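Local coordinates for protein putative Xylose isomerase (Rhodospirillum rubrum, PDB 3QXB) that probably acts as a metal-dependent sugar isomerase, folded as a TIM barrel that binds manganese or iron ions, at residues A[32-44]-A[71-84]. Numbering follows the deposited sequence.
With EDO (1,2-ethanediol), chain N; EDO (1,2-ethanediol), chain L.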
loop_
_atom_site.group_PDB
_atom_site.type_symbol
_atom_site.label_atom_id
_atom_site.label_comp_id
_atom_site.label_asym_id
_atom_site.label_seq_id
_atom_site.Cartn_x
_atom_site.Cartn_y
_atom_site.Cartn_z
ATOM N N ARG A 32 8.825 9.989 -3.606
ATOM C CA ARG A 32 9.170 11.372 -3.987
ATOM C C ARG A 32 10.661 11.723 -3.757
ATOM O O ARG A 32 11.459 11.695 -4.717
ATOM C CB ARG A 32 8.246 12.380 -3.285
ATOM C CG ARG A 32 6.713 12.087 -3.422
ATOM C CD ARG A 32 5.928 12.972 -2.505
ATOM N NE ARG A 32 4.518 12.575 -2.379
ATOM C CZ ARG A 32 3.514 13.089 -3.080
ATOM N NH1 ARG A 32 3.727 14.055 -3.971
ATOM N NH2 ARG A 32 2.275 12.667 -2.861
ATOM N N TRP A 33 11.044 12.082 -2.532
ATOM C CA TRP A 33 12.414 12.580 -2.269
ATOM C C TRP A 33 13.262 11.364 -1.913
ATOM O O TRP A 33 13.450 11.038 -0.744
ATOM C CB TRP A 33 12.462 13.681 -1.185
ATOM C CG TRP A 33 11.600 14.838 -1.533
ATOM C CD1 TRP A 33 11.921 15.867 -2.344
ATOM C CD2 TRP A 33 10.262 15.066 -1.098
ATOM N NE1 TRP A 33 10.872 16.727 -2.462
ATOM C CE2 TRP A 33 9.830 16.266 -1.711
ATOM C CE3 TRP A 33 9.372 14.373 -0.263
ATOM C CZ2 TRP A 33 8.550 16.794 -1.527
ATOM C CZ3 TRP A 33 8.084 14.922 -0.052
ATOM C CH2 TRP A 33 7.694 16.115 -0.692
ATOM N N LEU A 34 13.727 10.681 -2.954
ATOM C CA LEU A 34 14.363 9.389 -2.814
ATOM C C LEU A 34 15.880 9.445 -2.721
ATOM O O LEU A 34 16.473 8.502 -2.260
ATOM C CB LEU A 34 13.955 8.453 -3.977
ATOM C CG LEU A 34 12.506 7.972 -4.071
ATOM C CD1 LEU A 34 12.442 6.969 -5.225
ATOM C CD2 LEU A 34 12.030 7.335 -2.813
ATOM N N GLU A 35 16.506 10.534 -3.148
ATOM C CA GLU A 35 17.963 10.642 -3.099
ATOM C C GLU A 35 18.405 10.764 -1.658
ATOM O O GLU A 35 17.951 11.665 -0.967
ATOM C CB GLU A 35 18.432 11.832 -3.907
ATOM C CG GLU A 35 19.834 11.690 -4.414
ATOM C CD GLU A 35 20.907 12.187 -3.499
ATOM O OE1 GLU A 35 20.654 12.504 -2.318
ATOM O OE2 GLU A 35 22.059 12.226 -3.978
ATOM N N PRO A 36 19.284 9.865 -1.184
ATOM C CA PRO A 36 19.475 9.805 0.241
ATOM C C PRO A 36 19.906 11.126 0.927
ATOM O O PRO A 36 19.329 11.503 1.941
ATOM C CB PRO A 36 20.508 8.670 0.409
ATOM C CG PRO A 36 20.159 7.732 -0.722
ATOM C CD PRO A 36 19.849 8.670 -1.857
ATOM N N ASP A 37 20.863 11.835 0.349
ATOM C CA ASP A 37 21.292 13.079 0.916
ATOM C C ASP A 37 20.226 14.180 0.805
ATOM O O ASP A 37 20.178 15.039 1.664
ATOM C CB ASP A 37 22.589 13.551 0.269
ATOM C CG ASP A 37 23.792 12.751 0.711
ATOM O OD1 ASP A 37 23.955 12.408 1.926
ATOM O OD2 ASP A 37 24.615 12.509 -0.172
ATOM N N ARG A 38 19.385 14.159 -0.235
ATOM C CA ARG A 38 18.311 15.177 -0.357
ATOM C C ARG A 38 17.271 14.912 0.732
ATOM O O ARG A 38 16.778 15.859 1.343
ATOM C CB ARG A 38 17.638 15.153 -1.758
ATOM C CG ARG A 38 16.111 15.634 -1.850
ATOM C CD ARG A 38 15.824 17.143 -2.243
ATOM N NE ARG A 38 15.257 17.988 -1.155
ATOM C CZ ARG A 38 14.402 19.028 -1.304
ATOM N NH1 ARG A 38 13.936 19.388 -2.508
ATOM N NH2 ARG A 38 13.977 19.705 -0.232
ATOM N N LEU A 39 16.951 13.637 0.971
ATOM C CA LEU A 39 15.952 13.268 2.011
ATOM C C LEU A 39 16.446 13.666 3.392
ATOM O O LEU A 39 15.734 14.325 4.156
ATOM C CB LEU A 39 15.562 11.776 1.980
ATOM C CG LEU A 39 14.351 11.319 2.823
ATOM C CD1 LEU A 39 13.118 12.213 2.670
ATOM C CD2 LEU A 39 13.952 9.875 2.574
ATOM N N ALA A 40 17.676 13.284 3.696
ATOM C CA ALA A 40 18.342 13.662 4.958
ATOM C C ALA A 40 18.364 15.175 5.158
ATOM O O ALA A 40 18.121 15.649 6.241
ATOM C CB ALA A 40 19.770 13.083 5.010
ATOM N N GLY A 41 18.652 15.929 4.113
ATOM C CA GLY A 41 18.711 17.388 4.204
ATOM C C GLY A 41 17.338 18.020 4.400
ATOM O O GLY A 41 17.183 18.988 5.109
ATOM N N LEU A 42 16.341 17.451 3.765
ATOM C CA LEU A 42 14.954 17.837 3.942
ATOM C C LEU A 42 14.479 17.649 5.392
ATOM O O LEU A 42 13.818 18.513 5.930
ATOM C CB LEU A 42 14.095 16.998 3.018
ATOM C CG LEU A 42 12.630 17.358 2.833
ATOM C CD1 LEU A 42 12.105 16.659 1.596
ATOM C CD2 LEU A 42 11.787 17.014 4.024
ATOM N N VAL A 43 14.790 16.515 6.014
ATOM C CA VAL A 43 14.375 16.309 7.389
ATOM C C VAL A 43 15.141 17.280 8.305
ATOM O O VAL A 43 14.570 17.859 9.245
ATOM C CB VAL A 43 14.587 14.864 7.820
ATOM C CG1 VAL A 43 14.424 14.723 9.332
ATOM C CG2 VAL A 43 13.604 13.936 7.042
ATOM N N ARG A 44 16.426 17.461 8.033
ATOM C CA ARG A 44 17.254 18.324 8.891
ATOM C C ARG A 44 16.963 19.806 8.733
ATOM O O ARG A 44 16.939 20.536 9.720
ATOM C CB ARG A 44 18.746 18.150 8.587
ATOM C CG ARG A 44 19.654 18.944 9.550
ATOM C CD ARG A 44 21.120 18.866 9.134
ATOM N NE ARG A 44 21.284 19.506 7.842
ATOM C CZ ARG A 44 22.207 19.201 6.931
ATOM N NH1 ARG A 44 23.108 18.241 7.143
ATOM N NH2 ARG A 44 22.224 19.874 5.786
ATOM N N ARG A 71 20.958 0.124 -0.985
ATOM C CA ARG A 71 20.080 1.332 -0.917
ATOM C C ARG A 71 19.754 1.711 0.541
ATOM O O ARG A 71 19.890 2.855 0.933
ATOM C CB ARG A 71 18.798 1.120 -1.765
ATOM C CG ARG A 71 17.965 2.363 -2.005
ATOM C CD ARG A 71 18.772 3.464 -2.648
ATOM N NE ARG A 71 17.881 4.488 -3.181
ATOM C CZ ARG A 71 18.261 5.530 -3.907
ATOM N NH1 ARG A 71 19.519 5.749 -4.159
ATOM N NH2 ARG A 71 17.353 6.355 -4.376
ATOM N N ALA A 72 19.365 0.729 1.352
ATOM C CA ALA A 72 19.085 0.959 2.773
ATOM C C ALA A 72 20.298 1.525 3.467
ATOM O O ALA A 72 20.161 2.487 4.186
ATOM C CB ALA A 72 18.591 -0.285 3.452
ATOM N N ILE A 73 21.477 0.959 3.219
ATOM C CA ILE A 73 22.702 1.491 3.805
ATOM C C ILE A 73 23.018 2.927 3.361
ATOM O O ILE A 73 23.439 3.733 4.164
ATOM C CB ILE A 73 23.911 0.559 3.566
ATOM C CG1 ILE A 73 23.775 -0.710 4.411
ATOM C CG2 ILE A 73 25.250 1.262 3.897
ATOM C CD1 ILE A 73 24.683 -1.842 3.985
ATOM N N ALA A 74 22.790 3.245 2.091
ATOM C CA ALA A 74 22.950 4.626 1.623
ATOM C C ALA A 74 22.051 5.620 2.383
ATOM O O ALA A 74 22.513 6.690 2.745
ATOM C CB ALA A 74 22.763 4.750 0.075
ATOM N N TYR A 75 20.796 5.270 2.619
ATOM C CA TYR A 75 19.945 6.104 3.503
ATOM C C TYR A 75 20.527 6.190 4.909
ATOM O O TYR A 75 20.670 7.293 5.446
ATOM C CB TYR A 75 18.505 5.585 3.584
ATOM C CG TYR A 75 17.681 5.854 2.354
ATOM C CD1 TYR A 75 17.330 7.147 1.995
ATOM C CD2 TYR A 75 17.194 4.811 1.584
ATOM C CE1 TYR A 75 16.558 7.396 0.860
ATOM C CE2 TYR A 75 16.404 5.044 0.471
ATOM C CZ TYR A 75 16.096 6.348 0.111
ATOM O OH TYR A 75 15.339 6.578 -1.008
ATOM N N ALA A 76 20.901 5.061 5.502
ATOM C CA ALA A 76 21.488 5.121 6.895
ATOM C C ALA A 76 22.682 6.026 6.986
ATOM O O ALA A 76 22.798 6.872 7.910
ATOM C CB ALA A 76 21.829 3.704 7.420
ATOM N N LYS A 77 23.563 5.928 6.005
ATOM C CA LYS A 77 24.771 6.737 6.007
ATOM C C LYS A 77 24.471 8.215 5.802
ATOM O O LYS A 77 25.101 9.074 6.435
ATOM C CB LYS A 77 25.753 6.224 4.945
ATOM C CG LYS A 77 27.070 6.990 4.771
ATOM C CD LYS A 77 28.035 6.250 3.786
ATOM C CE LYS A 77 29.481 6.821 3.771
ATOM N NZ LYS A 77 29.510 8.273 3.435
ATOM N N ALA A 78 23.563 8.530 4.894
ATOM C CA ALA A 78 23.227 9.922 4.635
ATOM C C ALA A 78 22.583 10.547 5.871
ATOM O O ALA A 78 22.880 11.694 6.219
ATOM C CB ALA A 78 22.295 10.035 3.426
ATOM N N PHE A 79 21.706 9.805 6.545
ATOM C CA PHE A 79 21.079 10.346 7.742
ATOM C C PHE A 79 22.101 10.581 8.873
ATOM O O PHE A 79 22.079 11.634 9.528
ATOM C CB PHE A 79 19.904 9.463 8.198
ATOM C CG PHE A 79 18.609 9.796 7.508
ATOM C CD1 PHE A 79 18.444 9.550 6.141
ATOM C CD2 PHE A 79 17.586 10.419 8.196
ATOM C CE1 PHE A 79 17.268 9.896 5.503
ATOM C CE2 PHE A 79 16.403 10.740 7.552
ATOM C CZ PHE A 79 16.245 10.477 6.228
ATOM N N ARG A 80 23.001 9.618 9.073
ATOM C CA ARG A 80 24.023 9.725 10.118
ATOM C C ARG A 80 24.929 10.922 9.840
ATOM O O ARG A 80 25.268 11.663 10.759
ATOM C CB ARG A 80 24.844 8.424 10.246
ATOM C CG ARG A 80 26.095 8.548 11.125
ATOM C CD ARG A 80 26.884 7.228 11.269
ATOM N NE ARG A 80 27.154 6.562 9.988
ATOM C CZ ARG A 80 28.174 6.853 9.188
ATOM N NH1 ARG A 80 29.025 7.803 9.526
ATOM N NH2 ARG A 80 28.340 6.208 8.038
ATOM N N LYS A 81 25.279 11.131 8.572
ATOM C CA LYS A 81 26.121 12.277 8.160
ATOM C C LYS A 81 25.400 13.621 8.331
ATOM O O LYS A 81 26.029 14.604 8.668
ATOM C CB LYS A 81 26.640 12.108 6.712
ATOM C CG LYS A 81 27.773 11.060 6.556
ATOM C CD LYS A 81 28.183 10.903 5.054
ATOM N N ALA A 82 24.082 13.656 8.169
ATOM C CA ALA A 82 23.320 14.873 8.368
ATOM C C ALA A 82 23.067 15.148 9.852
ATOM O O ALA A 82 22.435 16.135 10.188
ATOM C CB ALA A 82 22.001 14.804 7.621
ATOM N N GLY A 83 23.528 14.267 10.729
ATOM C CA GLY A 83 23.333 14.413 12.183
ATOM C C GLY A 83 21.973 13.942 12.686
ATOM O O GLY A 83 21.540 14.333 13.784
ATOM N N LEU A 84 21.304 13.105 11.915
ATOM C CA LEU A 84 19.982 12.577 12.286
ATOM C C LEU A 84 20.124 11.161 12.845
ATOM O O LEU A 84 21.045 10.424 12.504
ATOM C CB LEU A 84 19.045 12.596 11.071
ATOM C CG LEU A 84 18.982 13.953 10.332
ATOM C CD1 LEU A 84 18.242 13.798 9.051
ATOM C CD2 LEU A 84 18.396 15.112 11.185
HETATM C C1 EDO N . 20.485 8.615 -5.684
HETATM O O1 EDO N . 21.508 7.621 -5.747
HETATM C C2 EDO N . 19.240 8.243 -6.452
HETATM O O2 EDO N . 18.068 8.817 -5.845
HETATM C C1 EDO L . 23.391 3.091 -4.838
HETATM O O1 EDO L . 22.468 3.114 -5.954
HETATM C C2 EDO L . 22.621 3.026 -3.513
HETATM O O2 EDO L . 21.927 4.282 -3.365
HETATM O O HOH W 1 23.593 13.468 4.275
#
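P36 and A40 on helix 36-44 pack against Y75, A78 and F79 on helix 71-81, the two axes approaching to 8.4 Å and crossing at -39°, with their N-to-C directions roughly aligned. Close packing of helices is eased by small residues at the crossing; here A40 and A78 face each other, and just past the helix end CB of A82 lies 3.8 Å from CB of A40. P36 enters as a knob into the hole formed by R71, A74, Y75 and A78. Its CG rests over one face of the Y75 ring in a CH-pi contact, 4.2 Å from the centroid, and also lies over a face of the R71 guanidinium. Y75 OH lies 2.6 Å from L34 O, a weak hydrogen bond whose proton has another acceptor within reach. One turn on, CA of A40 covers a face of the F79 ring, whose edge meets CG of L39. In this eight-stranded TIM barrel the pair joins neighbouring helices of the outer layer over strand 51-55, where V52 touches both V43 and F79. Beyond the crossing, CD1 of L84 reaches CG1 of V43 at 3.9 Å, while R44, its chain bent at chi3 (64°), lays NH1 against CB of A82. At the margin a water donates to D37 OD1 and A78 O, and R71 NH2 bonds almost straight (173°) to O2 of the ethanediol of chain N, probably from the crystallisation liquor. L108 of the second subunit packs on R71.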